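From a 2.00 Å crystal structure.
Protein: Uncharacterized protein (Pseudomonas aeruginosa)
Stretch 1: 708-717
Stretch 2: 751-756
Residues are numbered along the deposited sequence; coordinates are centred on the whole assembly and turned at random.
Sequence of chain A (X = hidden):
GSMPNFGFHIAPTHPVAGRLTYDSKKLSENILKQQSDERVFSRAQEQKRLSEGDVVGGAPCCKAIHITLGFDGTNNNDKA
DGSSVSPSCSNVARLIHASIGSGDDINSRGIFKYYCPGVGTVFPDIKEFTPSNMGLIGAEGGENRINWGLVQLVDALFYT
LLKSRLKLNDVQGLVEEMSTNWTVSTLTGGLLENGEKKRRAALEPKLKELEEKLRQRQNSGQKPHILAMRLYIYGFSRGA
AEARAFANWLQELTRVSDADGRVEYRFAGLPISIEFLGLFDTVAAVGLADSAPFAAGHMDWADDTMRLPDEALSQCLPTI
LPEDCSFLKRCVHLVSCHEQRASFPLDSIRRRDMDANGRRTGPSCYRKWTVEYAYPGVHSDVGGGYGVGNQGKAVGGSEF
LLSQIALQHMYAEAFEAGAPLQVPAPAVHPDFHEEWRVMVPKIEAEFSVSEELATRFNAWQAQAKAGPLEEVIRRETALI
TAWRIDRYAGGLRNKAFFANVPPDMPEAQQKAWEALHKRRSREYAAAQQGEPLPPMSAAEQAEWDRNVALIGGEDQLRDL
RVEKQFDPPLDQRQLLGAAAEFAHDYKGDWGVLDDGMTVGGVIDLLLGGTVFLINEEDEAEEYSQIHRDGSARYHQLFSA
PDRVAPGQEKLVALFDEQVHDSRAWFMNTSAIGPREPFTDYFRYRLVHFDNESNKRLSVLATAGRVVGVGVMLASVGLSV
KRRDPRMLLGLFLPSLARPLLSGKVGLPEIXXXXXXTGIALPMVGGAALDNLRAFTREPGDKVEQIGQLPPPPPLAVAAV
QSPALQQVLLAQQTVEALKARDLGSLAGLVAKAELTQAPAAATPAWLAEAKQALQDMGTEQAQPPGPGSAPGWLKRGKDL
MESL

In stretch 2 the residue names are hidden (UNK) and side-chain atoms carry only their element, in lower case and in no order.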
# COMPACT_ATOMS: atom_id res chain seq x y z
N GLY A 708 -17.36 -19.94 11.28
CA GLY A 708 -17.75 -20.84 12.35
C GLY A 708 -18.53 -20.17 13.46
O GLY A 708 -19.12 -20.85 14.30
N VAL A 709 -18.53 -18.83 13.48
CA VAL A 709 -19.30 -18.08 14.48
C VAL A 709 -20.76 -17.91 14.02
O VAL A 709 -21.04 -17.28 12.99
CB VAL A 709 -18.63 -16.73 14.81
CG1 VAL A 709 -19.50 -15.90 15.73
CG2 VAL A 709 -17.27 -16.95 15.45
N GLY A 710 -21.68 -18.47 14.80
CA GLY A 710 -23.07 -18.55 14.38
C GLY A 710 -23.90 -17.29 14.56
O GLY A 710 -25.14 -17.34 14.61
N VAL A 711 -23.23 -16.15 14.66
CA VAL A 711 -23.92 -14.86 14.72
C VAL A 711 -23.10 -13.78 14.02
O VAL A 711 -21.87 -13.86 13.98
CB VAL A 711 -24.19 -14.45 16.19
CG1 VAL A 711 -22.91 -13.96 16.86
CG2 VAL A 711 -25.24 -13.37 16.24
N MSE A 712 -23.77 -12.78 13.46
CA MSE A 712 -23.08 -11.59 12.95
C MSE A 712 -22.83 -10.61 14.09
O MSE A 712 -23.69 -10.41 14.95
CB MSE A 712 -23.88 -10.89 11.85
CG MSE A 712 -23.99 -11.66 10.53
SE MSE A 712 -22.33 -11.81 9.50
CE MSE A 712 -22.03 -9.90 9.17
N LEU A 713 -21.65 -10.01 14.11
CA LEU A 713 -21.32 -9.04 15.15
C LEU A 713 -20.24 -8.08 14.65
O LEU A 713 -19.36 -8.49 13.88
CB LEU A 713 -20.85 -9.75 16.42
CG LEU A 713 -21.20 -9.12 17.78
CD1 LEU A 713 -22.69 -9.14 18.00
CD2 LEU A 713 -20.50 -9.82 18.94
N ALA A 714 -20.31 -6.82 15.07
CA ALA A 714 -19.36 -5.81 14.60
C ALA A 714 -17.93 -6.14 15.01
O ALA A 714 -17.00 -5.90 14.24
CB ALA A 714 -19.76 -4.40 15.10
N SER A 715 -17.79 -6.70 16.21
CA SER A 715 -16.48 -7.07 16.77
C SER A 715 -16.58 -8.41 17.46
O SER A 715 -17.53 -8.66 18.22
CB SER A 715 -16.00 -6.03 17.78
OG SER A 715 -15.05 -5.15 17.20
N VAL A 716 -15.59 -9.27 17.23
CA VAL A 716 -15.61 -10.61 17.79
C VAL A 716 -14.30 -10.97 18.49
O VAL A 716 -13.22 -10.98 17.88
CB VAL A 716 -15.87 -11.66 16.68
CG1 VAL A 716 -15.67 -13.07 17.22
CG2 VAL A 716 -17.26 -11.50 16.12
N GLY A 717 -14.39 -11.29 19.78
CA GLY A 717 -13.25 -11.81 20.52
C GLY A 717 -12.98 -13.27 20.17
O GLY A 717 -13.91 -14.07 20.01
N UNK A 751 -12.56 -20.42 19.80
CA UNK A 751 -13.71 -20.08 20.62
C UNK A 751 -13.94 -18.59 20.46
O UNK A 751 -12.99 -17.82 20.29
o UNK A 751 -12.49 -19.57 22.66
c UNK A 751 -13.45 -20.44 22.09
N UNK A 752 -15.20 -18.18 20.49
CA UNK A 752 -15.52 -16.78 20.24
C UNK A 752 -16.37 -16.19 21.35
O UNK A 752 -17.16 -16.90 21.98
c UNK A 752 -16.25 -16.63 18.90
N UNK A 753 -16.20 -14.89 21.58
CA UNK A 753 -17.02 -14.21 22.58
C UNK A 753 -17.31 -12.77 22.15
O UNK A 753 -16.66 -12.22 21.26
c UNK A 753 -16.31 -14.23 23.94
c UNK A 753 -13.84 -14.47 23.61
c UNK A 753 -12.56 -13.96 23.58
c UNK A 753 -14.69 -12.33 24.21
c UNK A 753 -14.92 -13.67 23.92
c UNK A 753 -13.42 -11.81 24.20
c UNK A 753 -12.35 -12.62 23.88
N UNK A 754 -18.32 -12.17 22.76
CA UNK A 754 -18.57 -10.75 22.60
C UNK A 754 -17.57 -9.97 23.46
O UNK A 754 -17.44 -10.24 24.66
c UNK A 754 -20.01 -10.45 23.06
o UNK A 754 -21.18 -8.57 23.92
c UNK A 754 -20.32 -8.98 23.10
o UNK A 754 -19.73 -8.23 22.30
N UNK A 755 -16.83 -9.02 22.85
CA UNK A 755 -15.83 -8.24 23.59
C UNK A 755 -16.46 -7.34 24.67
O UNK A 755 -15.86 -7.10 25.71
c UNK A 755 -16.78 -8.74 21.40
c UNK A 755 -15.45 -8.07 21.24
c UNK A 755 -15.20 -7.36 22.51
N UNK A 756 -17.67 -6.84 24.41
CA UNK A 756 -18.31 -5.91 25.33
C UNK A 756 -18.76 -6.57 26.64
O UNK A 756 -18.61 -5.99 27.71
c UNK A 756 -17.92 -3.62 23.58
c UNK A 756 -19.50 -5.22 24.67
c UNK A 756 -20.35 -3.52 23.05
c UNK A 756 -19.19 -4.43 23.40

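Position 751 carries two side-chain atoms, one carbon and then one oxygen. There is no branch. The CA-to-CB bond points away from stretch 1, and the side chain does not reach it. A single carbon ending in oxygen is a hydroxymethyl group, so this is Ser751. Its oxygen is hydrogen-bonded to a residue just outside the stretch.

Position 752 has one side-chain carbon and nothing beyond it. That carbon points toward stretch 1. It lies 3.6 Å from Val709 CG2, measured from the CB of 752, and the same CB is 4.0 Å from Val716 CG1. A lone methyl identifies Ala752. It is buried and packs against both valines.

Position 753 has seven side-chain carbons: one, then a ring of six. No oxygen sits on the ring, which excludes tyrosine. One face of the ring covers Gly717. The CA of Gly717 is 3.6 Å from the ring centroid and 15° off the ring normal, a CH-pi contact. The residue is Phe753, with chi1 in the p well at 55°.

Position 754 has two side-chain carbons, and the second carries two oxygens. One of these oxygens reaches Leu713. Asparagine would have a similar outline, but the element labels give two oxygens and no nitrogen, so this is Asp754. Its OD1 lies 3.8 Å from Leu713 CD2, a simple contact. A weak hydrogen bond of 3.3 Å runs from the backbone N of 756 to Asp754 OD1.

Position 755 has three side-chain carbons that close a ring onto the backbone N. Ring carbons lie against Ser715 and Gly717. Only proline closes such a ring, so it is Pro755. Its CD is 3.3 Å from Ser715 O, and its CG is 3.7 Å from Gly717 N. The pucker is C-gamma exo.

Position 756 has four side-chain carbons, forked at the second. Its side chain makes no contact with stretch 1. This is Leu756, and it is exposed.

The contact is built on one antiparallel bridge between Gly717 and Phe753. Gly717 N donates to Phe753 O at 2.9 Å, and Phe753 N donates to Gly717 O, also at 2.9 Å. A CA-H...O contact of 3.2 Å, from Ala752 CA to Gly717 O, adds to the pairing. The missing side chain at Gly717 matters. An ideal CB there would lie 2.2 Å from Phe753 CE2, a clash; without one, the ring has room to lie over the glycine. Ala752 meets Val709 and Val716, while Pro755 packs against backbone atoms of Ser715 and Gly717.

Stretch 2 (751-756) SAFDPL
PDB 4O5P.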